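Local coordinates for protein MHP1 (Microbacterium liquefaciens, PDB 2JLN) that takes up 5-aryl-substituted hydantoins across the cell membrane by sodium-dependent symport, at residues A[33-38]-A[166-171]. Numbering follows the deposited sequence.
With NA (sodium ion), chain B.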
loop_
_atom_site.group_PDB
_atom_site.type_symbol
_atom_site.label_atom_id
_atom_site.label_comp_id
_atom_site.label_asym_id
_atom_site.label_seq_id
_atom_site.Cartn_x
_atom_site.Cartn_y
_atom_site.Cartn_z
ATOM N N ALA A 33 4.177 10.996 7.982
ATOM C CA ALA A 33 3.034 10.747 8.856
ATOM C C ALA A 33 1.743 11.355 8.287
ATOM O O ALA A 33 0.671 10.779 8.404
ATOM C CB ALA A 33 3.294 11.265 10.240
ATOM N N ALA A 34 1.851 12.514 7.649
ATOM C CA ALA A 34 0.672 13.240 7.185
ATOM C C ALA A 34 0.124 12.602 5.924
ATOM O O ALA A 34 -1.011 12.821 5.548
ATOM C CB ALA A 34 1.019 14.688 6.930
ATOM N N ILE A 35 0.960 11.832 5.250
ATOM C CA ILE A 35 0.523 11.096 4.078
ATOM C C ILE A 35 -0.159 9.803 4.552
ATOM O O ILE A 35 -1.205 9.421 4.016
ATOM C CB ILE A 35 1.722 10.766 3.138
ATOM C CG1 ILE A 35 2.433 12.045 2.696
ATOM C CG2 ILE A 35 1.293 9.892 1.938
ATOM C CD1 ILE A 35 3.812 11.795 2.115
ATOM N N TRP A 36 0.418 9.145 5.561
ATOM C CA TRP A 36 -0.173 7.934 6.121
ATOM C C TRP A 36 -1.489 8.177 6.855
ATOM O O TRP A 36 -2.355 7.308 6.878
ATOM C CB TRP A 36 0.820 7.220 7.013
ATOM C CG TRP A 36 1.685 6.327 6.227
ATOM C CD1 TRP A 36 2.698 6.689 5.385
ATOM C CD2 TRP A 36 1.606 4.914 6.167
ATOM N NE1 TRP A 36 3.265 5.580 4.808
ATOM C CE2 TRP A 36 2.609 4.474 5.273
ATOM C CE3 TRP A 36 0.775 3.970 6.772
ATOM C CZ2 TRP A 36 2.810 3.135 4.978
ATOM C CZ3 TRP A 36 0.968 2.633 6.474
ATOM C CH2 TRP A 36 1.980 2.226 5.580
ATOM N N PHE A 37 -1.649 9.362 7.434
ATOM C CA PHE A 37 -2.914 9.698 8.061
ATOM C C PHE A 37 -3.995 9.785 6.997
ATOM O O PHE A 37 -5.056 9.205 7.152
ATOM C CB PHE A 37 -2.854 10.980 8.897
ATOM C CG PHE A 37 -4.167 11.347 9.539
ATOM C CD1 PHE A 37 -5.189 11.931 8.792
ATOM C CD2 PHE A 37 -4.388 11.112 10.895
ATOM C CE1 PHE A 37 -6.416 12.257 9.384
ATOM C CE2 PHE A 37 -5.614 11.448 11.505
ATOM C CZ PHE A 37 -6.624 12.016 10.746
ATOM N N ALA A 38 -3.752 10.490 5.908
ATOM C CA ALA A 38 -4.797 10.598 4.893
ATOM C C ALA A 38 -4.955 9.320 4.044
ATOM O O ALA A 38 -6.053 9.032 3.570
ATOM C CB ALA A 38 -4.588 11.821 4.019
ATOM N N TRP A 166 1.247 17.377 -0.885
ATOM C CA TRP A 166 0.584 18.624 -0.541
ATOM C C TRP A 166 -0.909 18.418 -0.316
ATOM O O TRP A 166 -1.486 18.976 0.602
ATOM C CB TRP A 166 0.926 19.732 -1.548
ATOM C CG TRP A 166 2.319 20.273 -1.261
ATOM C CD1 TRP A 166 3.437 20.150 -2.051
ATOM C CD2 TRP A 166 2.754 20.960 -0.060
ATOM N NE1 TRP A 166 4.527 20.732 -1.425
ATOM C CE2 TRP A 166 4.132 21.235 -0.208
ATOM C CE3 TRP A 166 2.108 21.375 1.115
ATOM C CZ2 TRP A 166 4.869 21.913 0.776
ATOM C CZ3 TRP A 166 2.844 22.040 2.086
ATOM C CH2 TRP A 166 4.204 22.303 1.910
ATOM N N MET A 167 -1.506 17.565 -1.132
ATOM C CA MET A 167 -2.908 17.207 -1.033
ATOM C C MET A 167 -3.254 16.477 0.264
ATOM O O MET A 167 -4.319 16.683 0.809
ATOM C CB MET A 167 -3.276 16.358 -2.255
ATOM C CG MET A 167 -4.134 15.133 -1.965
ATOM S SD MET A 167 -5.859 15.334 -2.460
ATOM C CE MET A 167 -6.270 16.867 -1.595
ATOM N N ASN A 168 -2.365 15.621 0.762
ATOM C CA ASN A 168 -2.643 14.856 1.979
ATOM C C ASN A 168 -2.421 15.707 3.224
ATOM O O ASN A 168 -3.020 15.463 4.268
ATOM C CB ASN A 168 -1.774 13.591 2.084
ATOM C CG ASN A 168 -2.317 12.412 1.268
ATOM O OD1 ASN A 168 -2.845 12.571 0.152
ATOM N ND2 ASN A 168 -2.156 11.214 1.817
ATOM N N VAL A 169 -1.544 16.699 3.135
ATOM C CA VAL A 169 -1.325 17.563 4.292
ATOM C C VAL A 169 -2.506 18.506 4.505
ATOM O O VAL A 169 -2.879 18.786 5.639
ATOM C CB VAL A 169 -0.028 18.367 4.195
ATOM C CG1 VAL A 169 0.135 19.198 5.446
ATOM C CG2 VAL A 169 1.139 17.423 4.045
ATOM N N PHE A 170 -3.105 18.988 3.421
ATOM C CA PHE A 170 -4.301 19.810 3.569
ATOM C C PHE A 170 -5.547 18.977 3.809
ATOM O O PHE A 170 -6.397 19.399 4.571
ATOM C CB PHE A 170 -4.461 20.853 2.453
ATOM C CG PHE A 170 -3.399 21.940 2.504
ATOM C CD1 PHE A 170 -2.635 22.266 1.371
ATOM C CD2 PHE A 170 -3.127 22.605 3.710
ATOM C CE1 PHE A 170 -1.637 23.243 1.437
ATOM C CE2 PHE A 170 -2.131 23.580 3.781
ATOM C CZ PHE A 170 -1.384 23.896 2.643
ATOM N N ALA A 171 -5.635 17.783 3.229
ATOM C CA ALA A 171 -6.759 16.881 3.536
ATOM C C ALA A 171 -6.782 16.401 5.001
ATOM O O ALA A 171 -7.841 16.332 5.634
ATOM C CB ALA A 171 -6.797 15.682 2.578
HETATM NA NA NA B . -7.979 8.622 1.839
#
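The carboxamide of N168 lies between two methyl groups of helix 29-40: A38 CB sits over one face, 3.3 Å from N168 ND2, and I35 CG2 approaches the opposite face at 3.7 Å from the same nitrogen. The edge carries the polar contact. N168 ND2 donates to I35 O at 3.0 Å, with the oxygen almost in the amide plane and ND2 in the carbonyl plane, on a lone pair of I35 O. The bond is bent at hydrogen, to 134°. The CB bond of N168 points at helix 29-40, CG stands anti to its own carbonyl carbon, beside the backbone N, and the I35 and N168 side chains cross at about a right angle. Asparagine suits the place because it is short, flat enough to fit between methyls and able to offer an N-H to the backbone oxygen of a buried residue. An alanine here would probably leave I35 O without this donor and open a gap between A38 CB and I35 CG2. At A34 and A38, small side chains let the backbones come close, the short axes passing 8.2 Å apart at 69°. A34 CB packs on V169 CG2 at 4.0 Å, a methyl-to-methyl contact that a beta-branched residue supplies close to its own helix. S172, one residue beyond 166-171, hydrogen-bonds N168 O and, weakly, A34 O. At the C-terminal end of 33-38 the contact reaches the ion: A38 O binds sodium at 2.6 Å, and I41 O, A309 O, S312 OG and T313 OG1 complete the site. N168, touching A38 but not the ion, lies in the second shell and probably helps to position the helix end before the break in transmembrane helix 1, an interrupted helix characteristic of the LeuT fold and its sodium site.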